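Local coordinates for protein mandelate racemase/muconate lactonizing enzyme/Enolase superfamily (Rhodobacter sphaeroides, PDB 2HZG) that belongs to the enolase superfamily, pairing an N-terminal capping domain with a TIM-barrel-like domain that holds a sodium ion between acidic side chains, at residues P286-R289 and V290-A294; A256-F259 and H260-Q263; A311-A314 and S315-F319; G105-M108 and A109-L113. One frame throughout, in Å; residues are numbered along the deposited sequence.

Contact 1: P286-R289 and V290-A294; sequences PAKR and VADAA
Lys288 and Asp292, four residues apart on one helix, form a salt bridge on its outer side. The ammonium NZ of Lys288 sits 2.8 Å from OD1 of Asp292, on the syn lone pair of that oxygen, and makes a weaker second bond of 3.3 Å to OD2. The lysine gets there by starting with CG anti to the backbone N (chi1 175°) and then bending at chi2 and chi4, which swings its end along the helix to the carboxylate. Lys288 also makes a cation-pi contact with Tyr128, so its charge has two partners.

Beneath the side chains, the i to i+4 backbone bonds run without a break: Val290 N to Pro286 O and Ala291 N to Ala287 O are both 2.9 Å, and Asp292 N meets Lys288 O and Ala293 N meets Arg289 O in the same way.

Side-chain packing within the stretch is slight: CG2 of Val290 lies against the carbonyl oxygen of Pro286, at 3.3 Å, while the valine packs outward on Ile274 and Ile276 of strand 273-276. Charged outside and small and apolar inside, the segment is an amphipathic alpha-helix, here one of those that pack around the parallel strands of a TIM-type barrel.

Contact 2: A256-F259 and H260-Q263; sequences AHNF and HMAQ
Met261 N donates to the side-chain oxygen OD1 of Asn258 at 3.0 Å, and the amide oxygen is met nearly head-on, with a C=O...N angle of 162°. Asn258 is the N-cap of helix 259-268. Its CG stands between the backbone N and the carbonyl carbon (chi1 54°), which brings the carboxamide over the first turn, where that N-H has no earlier helical carbonyl to bond. Two residues on, the regular i to i+4 pattern has begun: Gln263 N bonds to Phe259 O at 2.9 Å. A weak bond of 3.5 Å runs from His257 N to the sulfur SD of Met261.

That sulfur also lies over one face of the His257 imidazole, 3.5 Å from the ring centroid, a sulfur-aromatic contact displaced toward the rim. The whole forms the capped start of a barrel helix, entered from the loop after strand 249-252; His257, in that loop, also packs on Leu97 of the second subunit.

The aromatic pair comes next. Phe259 points its CD2 edge at the middle of the His260 ring, a T-shaped arrangement with planes 80° apart and centroids 4.9 Å apart. Gln263 flanks the same phenyl group: its CB makes an off-centre CH-pi contact, and OE1 lies at the ring's edge, 3.5 Å from CZ. On the inner side, Ala256 CB rests 3.7 Å from Met261 CB and also touches the methyl group of Ala262, which in turn packs on Ile274 and Ile276 of strand 273-276.

Contact 3: A311-A314 and S315-F319; sequences ALSA and SLQPF
Helix 309-316, which follows strand 300-303 in the barrel domain, brings Ser313 close to Gln317 four residues on. The amide nitrogen NE2 of Gln317 lies 3.0 Å from Ser313 OG, with the hydroxyl oxygen in the plane of the carboxamide; a weaker bond of 3.2 Å joins NE2 to Ser313 O. Gln317 can serve both because its chain bends at chi2 (-65°), folding the amide back over the preceding turn. Ser313 OG has a further partner in Leu362 O, so this buried hydroxyl ties the helix to the C-terminal part of the chain as well.

Along the backbone, Ser315 N to Ala311 O is 2.9 Å and Leu316 N to Leu312 O 3.0 Å. Ser313 O is used three times over: Gln317 N bonds to it, and both Leu316 N and Gln317 NE2 add weak bonds. Pro318, which has no N-H to give, places CD 3.2 Å from Ala314 O.

Around the helix, Ser315 OG pairs with Cys278 N and with a water at 2.7 Å; that water also makes a weak bond to Ala311 O. The apolar side is carried by Leu312 and Leu316, whose CD1 and CG meet at 3.9 Å, and these leucines face Tyr330 and Cys328 of strand 327-331. A buried helix linking two successive parallel strands in this way is characteristic of the beta-alpha repeat of a TIM-type barrel.

Contact 4: G105-M108 and A109-L113; sequences GIEM and ALWDL
Glu107 and Trp111 lock one side of helix 99-118: the indole NE1 donates to OE2 of Glu107 at 2.8 Å and 164°. The oxygen lies in the plane of the indole, but the N-H arrives from above the carboxylate, 59° out of its plane. Glu107 reaches this position by bending at chi2 (-86°). Its two oxygens are also bonded to backbone N-H groups at the start of helix 284-297, OE1 to Leu284 N and OE2 to Gly285 N, so the buried carboxylate is gripped from both helices.

Tight packing continues beside it, where Trp111 CD1 lies 3.1 Å from Glu107 O. Among the i to i+4 backbone bonds, Asp112 N to Met108 O is 3.0 Å. The contact is looser between Ile106 and Leu110, whose CG2 and CG come no nearer than 4.5 Å. Even this side does not face solvent: the residues in touch here are all buried, and both chains also pack on strand 27-35, Ile106 on Val31 and Leu110 on Val33.

That strand lies against Ala109 too, helix 79-92 presents Ile82 to Glu107, Leu110 and Trp111, and helix 284-297 meets Glu107, Met108 and Trp111 through Leu284 and Pro286.

Along the chain the order is contact 4, contact 2, contact 1, contact 3. Contact 4 belongs to the N-terminal domain; the others belong to the barrel domain, at the start of helix 259-268, on helix 284-297 and on helix 309-316 with the residues after it. Contact 1 is the hub. Its centre is about 10 Å from that of contact 2, where Arg289 CZ comes 3.4 Å from Phe259 CD2, about 12 Å from that of contact 3, where Ala287 CB meets Pro318 CG at 3.4 Å, and about 17 Å from that of contact 4, where Pro286 CD lies 4.1 Å from Glu107 OE2. Contact 4 joins the two domains: Met108 SD also touches Ala314 CB of contact 3.

Contact 1: P286-R289 and V290-A294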
ATOM      1  N   PRO A 286      12.838   5.867   7.642  1.00 14.45           N
ATOM      2  CA  PRO A 286      12.554   6.059   6.205  1.00 14.66           C
ATOM      3  C   PRO A 286      12.455   7.533   5.833  1.00 14.71           C
ATOM      4  O   PRO A 286      12.922   7.918   4.772  1.00 15.50           O
ATOM      5  CB  PRO A 286      11.206   5.352   6.010  1.00 13.86           C
ATOM      6  CG  PRO A 286      11.184   4.332   7.111  1.00 15.14           C
ATOM      7  CD  PRO A 286      11.817   5.017   8.279  1.00 14.16           C
ATOM      8  N   ALA A 287      11.872   8.347   6.718  1.00 15.03           N
ATOM      9  CA  ALA A 287      11.760   9.773   6.479  1.00 15.26           C
ATOM     10  C   ALA A 287      13.126  10.457   6.361  1.00 15.21           C
ATOM     11  O   ALA A 287      13.346  11.255   5.465  1.00 15.41           O
ATOM     12  CB  ALA A 287      10.931  10.409   7.591  1.00 14.65           C
ATOM     13  N   LYS A 288      14.039  10.138   7.283  1.00 15.40           N
ATOM     14  CA  LYS A 288      15.413  10.618   7.229  1.00 15.83           C
ATOM     15  C   LYS A 288      16.117  10.126   5.950  1.00 16.09           C
ATOM     16  O   LYS A 288      16.896  10.856   5.328  1.00 16.70           O
ATOM     17  CB  LYS A 288      16.167  10.129   8.481  1.00 15.68           C
ATOM     18  CG  LYS A 288      17.652  10.440   8.515  1.00 17.22           C
ATOM     19  CD  LYS A 288      17.958  11.936   8.594  1.00 16.90           C
ATOM     20  CE  LYS A 288      19.462  12.177   8.943  1.00 18.74           C
ATOM     21  NZ  LYS A 288      20.363  11.400   8.032  1.00 20.02           N
ATOM     22  N   ARG A 289      15.842   8.884   5.574  1.00 16.24           N
ATOM     23  CA  ARG A 289      16.363   8.340   4.324  1.00 16.88           C
ATOM     24  C   ARG A 289      15.880   9.196   3.137  1.00 16.32           C
ATOM     25  O   ARG A 289      16.675   9.540   2.272  1.00 16.37           O
ATOM     26  CB  ARG A 289      15.958   6.874   4.179  1.00 17.00           C
ATOM     27  CG  ARG A 289      16.680   6.155   3.084  1.00 18.88           C
ATOM     28  CD  ARG A 289      16.223   4.725   2.994  1.00 19.88           C
ATOM     29  NE  ARG A 289      16.760   4.100   1.780  1.00 21.42           N
ATOM     30  CZ  ARG A 289      16.314   2.962   1.275  1.00 20.30           C
ATOM     31  NH1 ARG A 289      15.310   2.316   1.875  1.00 19.83           N
ATOM     32  NH2 ARG A 289      16.868   2.487   0.170  1.00 20.35           N
ATOM     33  N   VAL A 290      14.602   9.590   3.139  1.00 15.64           N
ATOM     34  CA  VAL A 290      14.082  10.523   2.105  1.00 15.39           C
ATOM     35  C   VAL A 290      14.790  11.881   2.137  1.00 16.15           C
ATOM     36  O   VAL A 290      15.203  12.410   1.087  1.00 16.35           O
ATOM     37  CB  VAL A 290      12.535  10.735   2.213  1.00 15.35           C
ATOM     38  CG1 VAL A 290      12.035  11.745   1.134  1.00 14.04           C
ATOM     39  CG2 VAL A 290      11.812   9.422   2.088  1.00 14.09           C
ATOM     40  N   ALA A 291      14.941  12.444   3.340  1.00 15.77           N
ATOM     41  CA  ALA A 291      15.620  13.732   3.494  1.00 16.18           C
ATOM     42  C   ALA A 291      17.050  13.736   2.926  1.00 16.83           C
ATOM     43  O   ALA A 291      17.431  14.679   2.218  1.00 16.91           O
ATOM     44  CB  ALA A 291      15.592  14.187   4.970  1.00 15.36           C
ATOM     45  N   ASP A 292      17.818  12.681   3.216  1.00 17.13           N
ATOM     46  CA  ASP A 292      19.150  12.483   2.620  1.00 18.38           C
ATOM     47  C   ASP A 292      19.046  12.439   1.076  1.00 18.14           C
ATOM     48  O   ASP A 292      19.829  13.088   0.371  1.00 17.47           O
ATOM     49  CB  ASP A 292      19.792  11.163   3.093  1.00 18.73           C
ATOM     50  CG  ASP A 292      20.073  11.110   4.606  1.00 19.93           C
ATOM     51  OD1 ASP A 292      19.979  12.127   5.323  1.00 22.35           O
ATOM     52  OD2 ASP A 292      20.402  10.000   5.089  1.00 22.84           O
ATOM     53  N   ALA A 293      18.069  11.676   0.569  1.00 18.09           N
ATOM     54  CA  ALA A 293      17.885  11.542  -0.879  1.00 18.33           C
ATOM     55  C   ALA A 293      17.444  12.870  -1.505  1.00 18.71           C
ATOM     56  O   ALA A 293      17.891  13.222  -2.591  1.00 19.13           O
ATOM     57  CB  ALA A 293      16.911  10.387  -1.214  1.00 18.12           C
ATOM     58  N   ALA A 294      16.588  13.620  -0.809  1.00 18.95           N
ATOM     59  CA  ALA A 294      16.182  14.945  -1.258  1.00 19.28           C
ATOM     60  C   ALA A 294      17.391  15.902  -1.291  1.00 20.40           C
ATOM     61  O   ALA A 294      17.586  16.630  -2.267  1.00 20.38           O
ATOM     62  CB  ALA A 294      15.049  15.490  -0.367  1.00 18.81           C
TER

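Contact 2: A256-F259 and H260-Q263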
ATOM      1  N   ALA A 256       3.296   8.568   0.627  1.00 15.39           N
ATOM      2  CA  ALA A 256       4.367   7.541   0.623  1.00 15.14           C
ATOM      3  C   ALA A 256       4.301   6.697   1.899  1.00 15.12           C
ATOM      4  O   ALA A 256       4.347   7.234   3.021  1.00 15.04           O
ATOM      5  CB  ALA A 256       5.757   8.173   0.480  1.00 14.48           C
ATOM      6  N   HIS A 257       4.155   5.387   1.738  1.00 15.14           N
ATOM      7  CA  HIS A 257       4.190   4.485   2.896  1.00 15.38           C
ATOM      8  C   HIS A 257       5.489   3.669   2.856  1.00 15.51           C
ATOM      9  O   HIS A 257       5.669   2.747   3.624  1.00 15.64           O
ATOM     10  CB  HIS A 257       2.941   3.584   2.968  1.00 15.01           C
ATOM     11  CG  HIS A 257       2.727   2.746   1.740  1.00 17.78           C
ATOM     12  ND1 HIS A 257       1.815   3.075   0.759  1.00 18.81           N
ATOM     13  CD2 HIS A 257       3.314   1.593   1.336  1.00 17.80           C
ATOM     14  CE1 HIS A 257       1.847   2.158  -0.191  1.00 18.65           C
ATOM     15  NE2 HIS A 257       2.741   1.245   0.138  1.00 18.89           N
ATOM     16  N   ASN A 258       6.381   4.017   1.935  1.00 15.81           N
ATOM     17  CA  ASN A 258       7.744   3.532   1.983  1.00 16.32           C
ATOM     18  C   ASN A 258       8.672   4.540   1.336  1.00 16.20           C
ATOM     19  O   ASN A 258       8.215   5.499   0.706  1.00 16.64           O
ATOM     20  CB  ASN A 258       7.891   2.117   1.376  1.00 15.92           C
ATOM     21  CG  ASN A 258       7.347   2.026  -0.048  1.00 16.78           C
ATOM     22  OD1 ASN A 258       7.824   2.715  -0.944  1.00 16.66           O
ATOM     23  ND2 ASN A 258       6.350   1.171  -0.254  1.00 17.46           N
ATOM     24  N   PHE A 259       9.969   4.315   1.495  1.00 16.20           N
ATOM     25  CA  PHE A 259      10.987   5.181   0.916  1.00 16.75           C
ATOM     26  C   PHE A 259      10.879   5.318  -0.611  1.00 17.02           C
ATOM     27  O   PHE A 259      11.005   6.411  -1.135  1.00 16.97           O
ATOM     28  CB  PHE A 259      12.400   4.702   1.302  1.00 15.78           C
ATOM     29  CG  PHE A 259      13.500   5.346   0.499  1.00 16.34           C
ATOM     30  CD1 PHE A 259      13.957   6.618   0.816  1.00 14.75           C
ATOM     31  CD2 PHE A 259      14.074   4.676  -0.583  1.00 15.88           C
ATOM     32  CE1 PHE A 259      14.957   7.218   0.092  1.00 16.00           C
ATOM     33  CE2 PHE A 259      15.073   5.277  -1.341  1.00 16.85           C
ATOM     34  CZ  PHE A 259      15.524   6.549  -1.002  1.00 16.93           C
ATOM     35  N   HIS A 260      10.699   4.212  -1.322  1.00 17.33           N
ATOM     36  CA  HIS A 260      10.720   4.278  -2.782  1.00 18.38           C
ATOM     37  C   HIS A 260       9.571   5.060  -3.426  1.00 18.09           C
ATOM     38  O   HIS A 260       9.770   5.660  -4.470  1.00 18.91           O
ATOM     39  CB  HIS A 260      10.955   2.898  -3.426  1.00 18.56           C
ATOM     40  CG  HIS A 260      12.389   2.469  -3.343  1.00 20.97           C
ATOM     41  ND1 HIS A 260      12.849   1.593  -2.383  1.00 23.94           N
ATOM     42  CD2 HIS A 260      13.477   2.858  -4.053  1.00 21.55           C
ATOM     43  CE1 HIS A 260      14.156   1.441  -2.519  1.00 22.99           C
ATOM     44  NE2 HIS A 260      14.560   2.195  -3.527  1.00 24.85           N
ATOM     45  N   MET A 261       8.393   5.056  -2.812  1.00 17.95           N
ATOM     46  CA  MET A 261       7.310   5.954  -3.258  1.00 18.15           C
ATOM     47  C   MET A 261       7.766   7.428  -3.274  1.00 18.07           C
ATOM     48  O   MET A 261       7.491   8.162  -4.226  1.00 17.99           O
ATOM     49  CB  MET A 261       6.079   5.795  -2.385  1.00 17.77           C
ATOM     50  CG  MET A 261       5.364   4.477  -2.599  1.00 18.74           C
ATOM     51  SD  MET A 261       3.868   4.386  -1.622  1.00 16.87           S
ATOM     52  CE  MET A 261       2.792   5.620  -2.384  1.00 16.21           C
ATOM     53  N   ALA A 262       8.492   7.842  -2.241  1.00 17.22           N
ATOM     54  CA  ALA A 262       9.036   9.197  -2.188  1.00 17.21           C
ATOM     55  C   ALA A 262      10.172   9.367  -3.212  1.00 17.27           C
ATOM     56  O   ALA A 262      10.193  10.356  -3.961  1.00 16.73           O
ATOM     57  CB  ALA A 262       9.515   9.529  -0.782  1.00 17.12           C
ATOM     58  N   GLN A 263      11.110   8.411  -3.255  1.00 16.60           N
ATOM     59  CA  GLN A 263      12.200   8.515  -4.233  1.00 17.15           C
ATOM     60  C   GLN A 263      11.712   8.562  -5.679  1.00 16.20           C
ATOM     61  O   GLN A 263      12.232   9.328  -6.487  1.00 15.93           O
ATOM     62  CB  GLN A 263      13.220   7.391  -4.088  1.00 16.63           C
ATOM     63  CG  GLN A 263      14.486   7.709  -4.870  1.00 21.86           C
ATOM     64  CD  GLN A 263      15.471   6.559  -4.871  1.00 27.95           C
ATOM     65  OE1 GLN A 263      16.581   6.696  -4.366  1.00 32.59           O
ATOM     66  NE2 GLN A 263      15.069   5.427  -5.425  1.00 28.16           N
TER

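Contact 3: A311-A314 and S315-F319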
ATOM      1  N   ALA A 311       2.825  14.079  16.444  1.00 13.49           N
ATOM      2  CA  ALA A 311       3.027  13.890  14.991  1.00 13.59           C
ATOM      3  C   ALA A 311       3.906  14.987  14.410  1.00 12.78           C
ATOM      4  O   ALA A 311       4.799  14.702  13.614  1.00 12.55           O
ATOM      5  CB  ALA A 311       1.670  13.837  14.264  1.00 12.01           C
ATOM      6  N   LEU A 312       3.650  16.239  14.810  1.00 12.86           N
ATOM      7  CA  LEU A 312       4.466  17.372  14.344  1.00 13.33           C
ATOM      8  C   LEU A 312       5.929  17.193  14.710  1.00 13.25           C
ATOM      9  O   LEU A 312       6.803  17.303  13.864  1.00 13.17           O
ATOM     10  CB  LEU A 312       3.958  18.720  14.889  1.00 12.94           C
ATOM     11  CG  LEU A 312       4.731  19.996  14.491  1.00 14.24           C
ATOM     12  CD1 LEU A 312       4.879  20.180  12.942  1.00 13.77           C
ATOM     13  CD2 LEU A 312       4.041  21.216  15.134  1.00 13.15           C
ATOM     14  N   SER A 313       6.184  16.923  15.992  1.00 13.76           N
ATOM     15  CA  SER A 313       7.533  16.720  16.458  1.00 14.00           C
ATOM     16  C   SER A 313       8.190  15.622  15.636  1.00 13.83           C
ATOM     17  O   SER A 313       9.302  15.802  15.152  1.00 13.73           O
ATOM     18  CB  SER A 313       7.539  16.342  17.944  1.00 14.33           C
ATOM     19  OG  SER A 313       8.809  15.793  18.246  1.00 15.57           O
ATOM     20  N   ALA A 314       7.485  14.500  15.446  1.00 13.58           N
ATOM     21  CA  ALA A 314       8.073  13.359  14.744  1.00 14.47           C
ATOM     22  C   ALA A 314       8.420  13.722  13.316  1.00 14.32           C
ATOM     23  O   ALA A 314       9.494  13.390  12.836  1.00 14.44           O
ATOM     24  CB  ALA A 314       7.144  12.150  14.787  1.00 14.21           C
ATOM     25  N   SER A 315       7.523  14.452  12.648  1.00 15.32           N
ATOM     26  CA  SER A 315       7.736  14.772  11.240  1.00 15.58           C
ATOM     27  C   SER A 315       8.729  15.922  11.023  1.00 15.23           C
ATOM     28  O   SER A 315       9.184  16.124   9.911  1.00 15.52           O
ATOM     29  CB  SER A 315       6.413  14.973  10.499  1.00 15.31           C
ATOM     30  OG  SER A 315       5.735  13.703  10.269  1.00 17.62           O
ATOM     31  N   LEU A 316       9.068  16.649  12.088  1.00 15.17           N
ATOM     32  CA  LEU A 316      10.152  17.645  12.035  1.00 14.56           C
ATOM     33  C   LEU A 316      11.520  16.987  12.211  1.00 14.71           C
ATOM     34  O   LEU A 316      12.508  17.461  11.650  1.00 14.82           O
ATOM     35  CB  LEU A 316       9.959  18.726  13.098  1.00 15.10           C
ATOM     36  CG  LEU A 316       8.753  19.661  12.944  1.00 15.51           C
ATOM     37  CD1 LEU A 316       8.675  20.680  14.081  1.00 15.12           C
ATOM     38  CD2 LEU A 316       8.858  20.367  11.623  1.00 17.79           C
ATOM     39  N   GLN A 317      11.578  15.896  12.986  1.00 14.39           N
ATOM     40  CA  GLN A 317      12.863  15.227  13.267  1.00 14.68           C
ATOM     41  C   GLN A 317      13.717  14.979  12.006  1.00 14.25           C
ATOM     42  O   GLN A 317      14.893  15.314  12.000  1.00 14.88           O
ATOM     43  CB  GLN A 317      12.685  13.910  14.044  1.00 14.22           C
ATOM     44  CG  GLN A 317      11.863  13.979  15.348  1.00 13.93           C
ATOM     45  CD  GLN A 317      12.509  14.830  16.438  1.00 15.68           C
ATOM     46  OE1 GLN A 317      13.743  14.987  16.488  1.00 13.77           O
ATOM     47  NE2 GLN A 317      11.678  15.395  17.302  1.00 14.05           N
ATOM     48  N   PRO A 318      13.130  14.414  10.924  1.00 15.10           N
ATOM     49  CA  PRO A 318      13.978  14.033   9.780  1.00 14.75           C
ATOM     50  C   PRO A 318      14.652  15.171   9.012  1.00 15.68           C
ATOM     51  O   PRO A 318      15.530  14.904   8.178  1.00 16.47           O
ATOM     52  CB  PRO A 318      12.995  13.310   8.854  1.00 14.87           C
ATOM     53  CG  PRO A 318      11.851  12.903   9.767  1.00 15.89           C
ATOM     54  CD  PRO A 318      11.722  14.054  10.671  1.00 14.31           C
ATOM     55  N   PHE A 319      14.241  16.414   9.245  1.00 15.86           N
ATOM     56  CA  PHE A 319      14.917  17.535   8.597  1.00 16.49           C
ATOM     57  C   PHE A 319      15.343  18.617   9.582  1.00 16.87           C
ATOM     58  O   PHE A 319      15.641  19.739   9.179  1.00 17.14           O
ATOM     59  CB  PHE A 319      14.138  18.080   7.359  1.00 15.53           C
ATOM     60  CG  PHE A 319      12.864  18.896   7.660  1.00 16.19           C
ATOM     61  CD1 PHE A 319      12.736  20.204   7.160  1.00 15.63           C
ATOM     62  CD2 PHE A 319      11.767  18.334   8.333  1.00 16.51           C
ATOM     63  CE1 PHE A 319      11.575  20.944   7.353  1.00 15.23           C
ATOM     64  CE2 PHE A 319      10.609  19.064   8.556  1.00 16.28           C
ATOM     65  CZ  PHE A 319      10.500  20.389   8.056  1.00 15.89           C
TER
HETATM   66  O   HOH W   1       3.083  14.291  10.615  1.00 17.72           O

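Contact 4: G105-M108 and A109-L113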
ATOM      1  N   GLY A 105       4.023   4.320  13.798  1.00 14.07           N
ATOM      2  CA  GLY A 105       3.822   4.741  15.188  1.00 14.30           C
ATOM      3  C   GLY A 105       4.754   4.004  16.149  1.00 15.02           C
ATOM      4  O   GLY A 105       5.263   4.596  17.092  1.00 13.73           O
ATOM      5  N   ILE A 106       4.978   2.713  15.884  1.00 15.10           N
ATOM      6  CA  ILE A 106       5.888   1.885  16.693  1.00 15.13           C
ATOM      7  C   ILE A 106       7.310   2.394  16.581  1.00 15.30           C
ATOM      8  O   ILE A 106       7.969   2.597  17.584  1.00 15.88           O
ATOM      9  CB  ILE A 106       5.836   0.397  16.266  1.00 14.69           C
ATOM     10  CG1 ILE A 106       4.470  -0.195  16.622  1.00 15.02           C
ATOM     11  CG2 ILE A 106       7.016  -0.441  16.899  1.00 14.90           C
ATOM     12  CD1 ILE A 106       4.128  -1.446  15.867  1.00 13.99           C
ATOM     13  N   GLU A 107       7.761   2.615  15.353  1.00 14.44           N
ATOM     14  CA  GLU A 107       9.126   3.023  15.071  1.00 14.68           C
ATOM     15  C   GLU A 107       9.440   4.396  15.706  1.00 14.58           C
ATOM     16  O   GLU A 107      10.478   4.568  16.349  1.00 14.20           O
ATOM     17  CB  GLU A 107       9.355   3.001  13.545  1.00 14.47           C
ATOM     18  CG  GLU A 107      10.824   3.079  13.069  1.00 13.49           C
ATOM     19  CD  GLU A 107      11.325   4.522  12.938  1.00 14.61           C
ATOM     20  OE1 GLU A 107      10.639   5.498  13.394  1.00 14.52           O
ATOM     21  OE2 GLU A 107      12.403   4.696  12.348  1.00 14.90           O
ATOM     22  N   MET A 108       8.549   5.371  15.540  1.00 14.22           N
ATOM     23  CA  MET A 108       8.783   6.662  16.169  1.00 14.04           C
ATOM     24  C   MET A 108       8.764   6.573  17.706  1.00 14.13           C
ATOM     25  O   MET A 108       9.517   7.299  18.353  1.00 14.33           O
ATOM     26  CB  MET A 108       7.842   7.760  15.631  1.00 14.66           C
ATOM     27  CG  MET A 108       6.435   7.736  16.143  1.00 14.89           C
ATOM     28  SD  MET A 108       5.435   9.146  15.579  1.00 15.83           S
ATOM     29  CE  MET A 108       5.487   8.846  13.803  1.00 15.59           C
ATOM     30  N   ALA A 109       7.937   5.673  18.268  1.00 13.31           N
ATOM     31  CA  ALA A 109       7.906   5.435  19.725  1.00 13.70           C
ATOM     32  C   ALA A 109       9.229   4.866  20.231  1.00 14.21           C
ATOM     33  O   ALA A 109       9.610   5.112  21.373  1.00 14.94           O
ATOM     34  CB  ALA A 109       6.736   4.494  20.113  1.00 13.05           C
ATOM     35  N   LEU A 110       9.923   4.109  19.375  1.00 13.95           N
ATOM     36  CA  LEU A 110      11.265   3.604  19.681  1.00 14.11           C
ATOM     37  C   LEU A 110      12.312   4.708  19.770  1.00 13.84           C
ATOM     38  O   LEU A 110      13.142   4.705  20.688  1.00 14.40           O
ATOM     39  CB  LEU A 110      11.708   2.524  18.667  1.00 14.07           C
ATOM     40  CG  LEU A 110      10.803   1.298  18.561  1.00 14.79           C
ATOM     41  CD1 LEU A 110      11.472   0.247  17.666  1.00 15.42           C
ATOM     42  CD2 LEU A 110      10.518   0.763  19.963  1.00 14.70           C
ATOM     43  N   TRP A 111      12.269   5.652  18.834  1.00 13.64           N
ATOM     44  CA  TRP A 111      13.094   6.846  18.922  1.00 14.44           C
ATOM     45  C   TRP A 111      12.798   7.677  20.167  1.00 14.81           C
ATOM     46  O   TRP A 111      13.727   8.145  20.821  1.00 14.71           O
ATOM     47  CB  TRP A 111      12.930   7.712  17.685  1.00 14.52           C
ATOM     48  CG  TRP A 111      13.488   7.049  16.447  1.00 15.31           C
ATOM     49  CD1 TRP A 111      12.781   6.446  15.464  1.00 13.52           C
ATOM     50  CD2 TRP A 111      14.865   6.927  16.095  1.00 15.59           C
ATOM     51  NE1 TRP A 111      13.633   5.967  14.497  1.00 15.23           N
ATOM     52  CE2 TRP A 111      14.920   6.234  14.868  1.00 15.78           C
ATOM     53  CE3 TRP A 111      16.072   7.339  16.700  1.00 16.03           C
ATOM     54  CZ2 TRP A 111      16.126   5.941  14.226  1.00 15.93           C
ATOM     55  CZ3 TRP A 111      17.263   7.044  16.070  1.00 15.31           C
ATOM     56  CH2 TRP A 111      17.288   6.361  14.839  1.00 16.02           C
ATOM     57  N   ASP A 112      11.508   7.849  20.472  1.00 14.68           N
ATOM     58  CA  ASP A 112      11.075   8.524  21.686  1.00 15.20           C
ATOM     59  C   ASP A 112      11.619   7.808  22.940  1.00 15.63           C
ATOM     60  O   ASP A 112      12.222   8.451  23.807  1.00 15.36           O
ATOM     61  CB  ASP A 112       9.543   8.637  21.719  1.00 14.24           C
ATOM     62  CG  ASP A 112       9.047   9.609  22.804  1.00 15.18           C
ATOM     63  OD1 ASP A 112       9.657  10.697  22.968  1.00 13.39           O
ATOM     64  OD2 ASP A 112       8.051   9.288  23.487  1.00 16.13           O
ATOM     65  N   LEU A 113      11.427   6.483  23.010  1.00 16.40           N
ATOM     66  CA  LEU A 113      11.889   5.665  24.139  1.00 16.84           C
ATOM     67  C   LEU A 113      13.411   5.773  24.299  1.00 17.39           C
ATOM     68  O   LEU A 113      13.906   6.089  25.369  1.00 17.72           O
ATOM     69  CB  LEU A 113      11.480   4.189  23.950  1.00 16.69           C
ATOM     70  CG  LEU A 113      11.601   3.170  25.105  1.00 16.79           C
ATOM     71  CD1 LEU A 113      10.728   1.936  24.821  1.00 16.59           C
ATOM     72  CD2 LEU A 113      13.045   2.756  25.415  1.00 15.37           C
TER